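Local coordinates for oligopeptide-binding protein oppA (Lactococcus lactis, PDB 3DRF) that captures oligopeptides outside the cell, closing over them like a Venus flytrap, as the receptor of the OppABCDF uptake transporter, at residues Arg103-Gly111 / Val238-Glu246. Sequence-based numbering, arbitrary orientation.
Sequences RKDLKWSDG and VPNPYYWGE
Tyr-242 lays one ring face on the backbone of Gly-111. Gly-111 CA sits 3.3 Å from the centroid of the Tyr-242 ring, only 3° off its normal, a CH-pi contact. A side chain at Gly-111 would run into this ring. At the ring edge, Ser-109 O approaches Tyr-242 CD2. An alanine in place of Tyr-242 would be likely to leave Gly-111 CA without its aromatic cover and open a gap beside the turn.

The second aromatic, Trp-244, receives Arg-103 over one face. The guanidinium lies nearly parallel to the indole, 11° between the planes, over the CE3–CZ3 rim of the six-membered ring, with Arg-103 NE 3.4 Å from Trp-244 CE3. The extended Arg-103 chain also brings CD over the face. Gly-84 O and Gly-85 O bind the guanidinium. Tyr-243 CE1 lies over the opposite indole face, near its rim. Leu-106 runs alongside, its CD1 3.5 Å from Trp-244 CD1. The first torsion of Asp-105 (chi1 57°) tucks its carboxylate over its own backbone, with OD1 3.7 Å from Trp-244 CB.

One water donates to Asp-105 O and Tyr-242 O, another to Asp-105 OD2 and Trp-244 O. A third accepts from Lys-107 N at 2.9 Å and lies within donating distance of Tyr-242 O.

Asn-240 OD1 accepts from Tyr-242 N (3.1 Å), which lies above the carbonyl plane, forming an Asx turn. The contact joins the loop between strand 97-102 and helix 116-127 to the turn following strand 234-239: two type I beta turns, Trp-108 to Gly-111 and Asn-240 to Tyr-243, meet through a tyrosine-on-glycine CH-pi contact.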
loop_
_atom_site.group_PDB
_atom_site.type_symbol
_atom_site.label_atom_id
_atom_site.label_comp_id
_atom_site.label_asym_id
_atom_site.label_seq_id
_atom_site.Cartn_x
_atom_site.Cartn_y
_atom_site.Cartn_z
ATOM N N ARG A 103 25.194 -6.544 -7.259
ATOM C CA ARG A 103 26.001 -6.907 -8.448
ATOM C C ARG A 103 27.191 -5.964 -8.632
ATOM O O ARG A 103 27.102 -4.796 -8.436
ATOM C CB ARG A 103 25.122 -6.892 -9.713
ATOM C CG ARG A 103 24.357 -8.172 -9.902
ATOM C CD ARG A 103 23.535 -8.063 -11.214
ATOM N NE ARG A 103 22.779 -9.271 -11.532
ATOM C CZ ARG A 103 23.198 -10.190 -12.377
ATOM N NH1 ARG A 103 24.373 -10.053 -12.975
ATOM N NH2 ARG A 103 22.440 -11.225 -12.609
ATOM N N LYS A 104 28.317 -6.523 -9.034
ATOM C CA LYS A 104 29.518 -5.726 -9.357
ATOM C C LYS A 104 29.262 -4.587 -10.340
ATOM O O LYS A 104 29.781 -3.509 -10.182
ATOM C CB LYS A 104 30.614 -6.655 -9.889
ATOM C CG LYS A 104 31.914 -6.005 -10.024
ATOM C CD LYS A 104 32.912 -6.996 -10.658
ATOM C CE LYS A 104 33.922 -6.377 -11.653
ATOM N NZ LYS A 104 35.130 -7.295 -11.757
ATOM N N ASP A 105 28.437 -4.866 -11.330
ATOM C CA ASP A 105 28.116 -3.904 -12.415
ATOM C C ASP A 105 26.791 -3.146 -12.239
ATOM O O ASP A 105 26.265 -2.585 -13.129
ATOM C CB ASP A 105 28.217 -4.540 -13.809
ATOM C CG ASP A 105 27.354 -5.742 -13.971
ATOM O OD1 ASP A 105 26.756 -6.268 -13.008
ATOM O OD2 ASP A 105 27.282 -6.234 -15.126
ATOM N N LEU A 106 26.256 -3.208 -11.046
ATOM C CA LEU A 106 25.081 -2.380 -10.734
ATOM C C LEU A 106 25.480 -0.902 -10.579
ATOM O O LEU A 106 26.220 -0.568 -9.714
ATOM C CB LEU A 106 24.392 -2.904 -9.439
ATOM C CG LEU A 106 23.151 -2.149 -9.007
ATOM C CD1 LEU A 106 22.009 -2.262 -10.066
ATOM C CD2 LEU A 106 22.685 -2.656 -7.574
ATOM N N LYS A 107 24.896 -0.098 -11.441
ATOM C CA LYS A 107 25.172 1.332 -11.516
ATOM C C LYS A 107 23.874 2.159 -11.458
ATOM O O LYS A 107 22.827 1.697 -11.745
ATOM C CB LYS A 107 25.926 1.607 -12.843
ATOM C CG LYS A 107 27.332 0.956 -12.932
ATOM C CD LYS A 107 27.964 1.308 -14.294
ATOM C CE LYS A 107 29.305 0.630 -14.386
ATOM N NZ LYS A 107 30.076 1.239 -13.300
ATOM N N TRP A 108 24.038 3.392 -11.072
ATOM C CA TRP A 108 23.031 4.442 -11.284
ATOM C C TRP A 108 23.047 4.924 -12.747
ATOM O O TRP A 108 23.999 4.685 -13.486
ATOM C CB TRP A 108 23.365 5.679 -10.384
ATOM C CG TRP A 108 23.226 5.318 -8.880
ATOM C CD1 TRP A 108 24.240 5.086 -8.026
ATOM C CD2 TRP A 108 22.010 5.053 -8.168
ATOM N NE1 TRP A 108 23.745 4.747 -6.785
ATOM C CE2 TRP A 108 22.380 4.697 -6.865
ATOM C CE3 TRP A 108 20.652 5.154 -8.492
ATOM C CZ2 TRP A 108 21.437 4.438 -5.862
ATOM C CZ3 TRP A 108 19.714 4.874 -7.502
ATOM C CH2 TRP A 108 20.121 4.511 -6.185
ATOM N N SER A 109 21.985 5.638 -13.108
ATOM C CA SER A 109 21.795 6.074 -14.500
ATOM C C SER A 109 22.763 7.215 -14.930
ATOM O O SER A 109 22.764 7.597 -16.053
ATOM C CB SER A 109 20.346 6.462 -14.713
ATOM O OG SER A 109 19.951 7.385 -13.710
ATOM N N ASP A 110 23.575 7.698 -14.016
ATOM C CA ASP A 110 24.666 8.634 -14.364
ATOM C C ASP A 110 26.009 7.873 -14.493
ATOM O O ASP A 110 27.019 8.511 -14.654
ATOM C CB ASP A 110 24.761 9.748 -13.323
ATOM C CG ASP A 110 25.336 9.294 -12.016
ATOM O OD1 ASP A 110 25.346 8.115 -11.731
ATOM O OD2 ASP A 110 25.780 10.142 -11.249
ATOM N N GLY A 111 25.990 6.533 -14.427
ATOM C CA GLY A 111 27.217 5.737 -14.552
ATOM C C GLY A 111 27.994 5.476 -13.243
ATOM O O GLY A 111 28.903 4.678 -13.245
ATOM N N VAL A 238 13.607 6.522 -21.542
ATOM C CA VAL A 238 14.514 6.043 -22.601
ATOM C C VAL A 238 15.405 4.985 -21.988
ATOM O O VAL A 238 15.482 4.911 -20.762
ATOM C CB VAL A 238 15.399 7.224 -23.194
ATOM C CG1 VAL A 238 14.449 8.301 -23.741
ATOM C CG2 VAL A 238 16.327 7.797 -22.117
ATOM N N PRO A 239 16.095 4.166 -22.769
ATOM C CA PRO A 239 16.896 3.115 -22.137
ATOM C C PRO A 239 18.013 3.707 -21.265
ATOM O O PRO A 239 18.569 4.733 -21.569
ATOM C CB PRO A 239 17.508 2.404 -23.347
ATOM C CG PRO A 239 16.434 2.558 -24.438
ATOM C CD PRO A 239 16.020 4.002 -24.249
ATOM N N ASN A 240 18.272 3.017 -20.166
ATOM C CA ASN A 240 19.403 3.315 -19.290
ATOM C C ASN A 240 20.616 2.500 -19.751
ATOM O O ASN A 240 20.648 1.349 -19.589
ATOM C CB ASN A 240 19.016 2.940 -17.832
ATOM C CG ASN A 240 20.195 2.971 -16.887
ATOM O OD1 ASN A 240 21.230 3.505 -17.164
ATOM N ND2 ASN A 240 20.002 2.403 -15.737
ATOM N N PRO A 241 21.586 3.176 -20.368
ATOM C CA PRO A 241 22.723 2.454 -20.956
ATOM C C PRO A 241 23.627 1.743 -19.960
ATOM O O PRO A 241 24.393 0.889 -20.289
ATOM C CB PRO A 241 23.521 3.571 -21.701
ATOM C CG PRO A 241 23.202 4.748 -21.004
ATOM C CD PRO A 241 21.737 4.629 -20.554
ATOM N N TYR A 242 23.486 2.125 -18.704
ATOM C CA TYR A 242 24.275 1.503 -17.606
ATOM C C TYR A 242 23.614 0.285 -16.958
ATOM O O TYR A 242 24.201 -0.323 -16.121
ATOM C CB TYR A 242 24.609 2.568 -16.542
ATOM C CG TYR A 242 25.428 3.742 -17.094
ATOM C CD1 TYR A 242 26.777 3.588 -17.431
ATOM C CD2 TYR A 242 24.851 5.001 -17.247
ATOM C CE1 TYR A 242 27.495 4.624 -17.957
ATOM C CE2 TYR A 242 25.599 6.056 -17.730
ATOM C CZ TYR A 242 26.914 5.831 -18.058
ATOM O OH TYR A 242 27.684 6.856 -18.535
ATOM N N TYR A 243 22.428 -0.050 -17.386
ATOM C CA TYR A 243 21.695 -1.199 -16.782
ATOM C C TYR A 243 22.477 -2.473 -17.011
ATOM O O TYR A 243 22.950 -2.721 -18.064
ATOM C CB TYR A 243 20.316 -1.329 -17.467
ATOM C CG TYR A 243 19.437 -2.441 -16.903
ATOM C CD1 TYR A 243 19.068 -2.466 -15.536
ATOM C CD2 TYR A 243 18.981 -3.465 -17.730
ATOM C CE1 TYR A 243 18.300 -3.493 -15.034
ATOM C CE2 TYR A 243 18.207 -4.508 -17.214
ATOM C CZ TYR A 243 17.883 -4.505 -15.881
ATOM O OH TYR A 243 17.105 -5.546 -15.384
ATOM N N TRP A 244 22.556 -3.294 -15.985
ATOM C CA TRP A 244 23.378 -4.505 -15.965
ATOM C C TRP A 244 22.749 -5.671 -16.724
ATOM O O TRP A 244 23.385 -6.590 -17.053
ATOM C CB TRP A 244 23.641 -4.906 -14.481
ATOM C CG TRP A 244 22.329 -5.136 -13.698
ATOM C CD1 TRP A 244 21.661 -4.221 -12.999
ATOM C CD2 TRP A 244 21.512 -6.323 -13.704
ATOM N NE1 TRP A 244 20.495 -4.741 -12.534
ATOM C CE2 TRP A 244 20.370 -6.034 -12.965
ATOM C CE3 TRP A 244 21.656 -7.613 -14.254
ATOM C CZ2 TRP A 244 19.371 -6.965 -12.741
ATOM C CZ3 TRP A 244 20.638 -8.533 -14.063
ATOM C CH2 TRP A 244 19.512 -8.206 -13.309
ATOM N N GLY A 245 21.459 -5.600 -16.920
ATOM C CA GLY A 245 20.674 -6.745 -17.325
ATOM C C GLY A 245 20.307 -6.747 -18.773
ATOM O O GLY A 245 20.979 -6.245 -19.591
ATOM N N GLU A 246 19.203 -7.406 -19.043
ATOM C CA GLU A 246 18.737 -7.573 -20.407
ATOM C C GLU A 246 18.390 -6.182 -20.964
ATOM O O GLU A 246 17.641 -5.477 -20.393
ATOM C CB GLU A 246 17.496 -8.491 -20.410
ATOM C CG GLU A 246 17.782 -9.921 -19.952
ATOM C CD GLU A 246 18.688 -10.661 -20.915
ATOM O OE1 GLU A 246 18.379 -10.610 -22.109
ATOM O OE2 GLU A 246 19.689 -11.256 -20.462
HETATM O O HOH W 1 26.485 -1.924 -15.766
HETATM O O HOH W 2 25.524 -8.097 -16.110
HETATM O O HOH W 3 21.356 0.613 -13.748
HETATM O O HOH W 4 23.269 -1.291 -13.582
#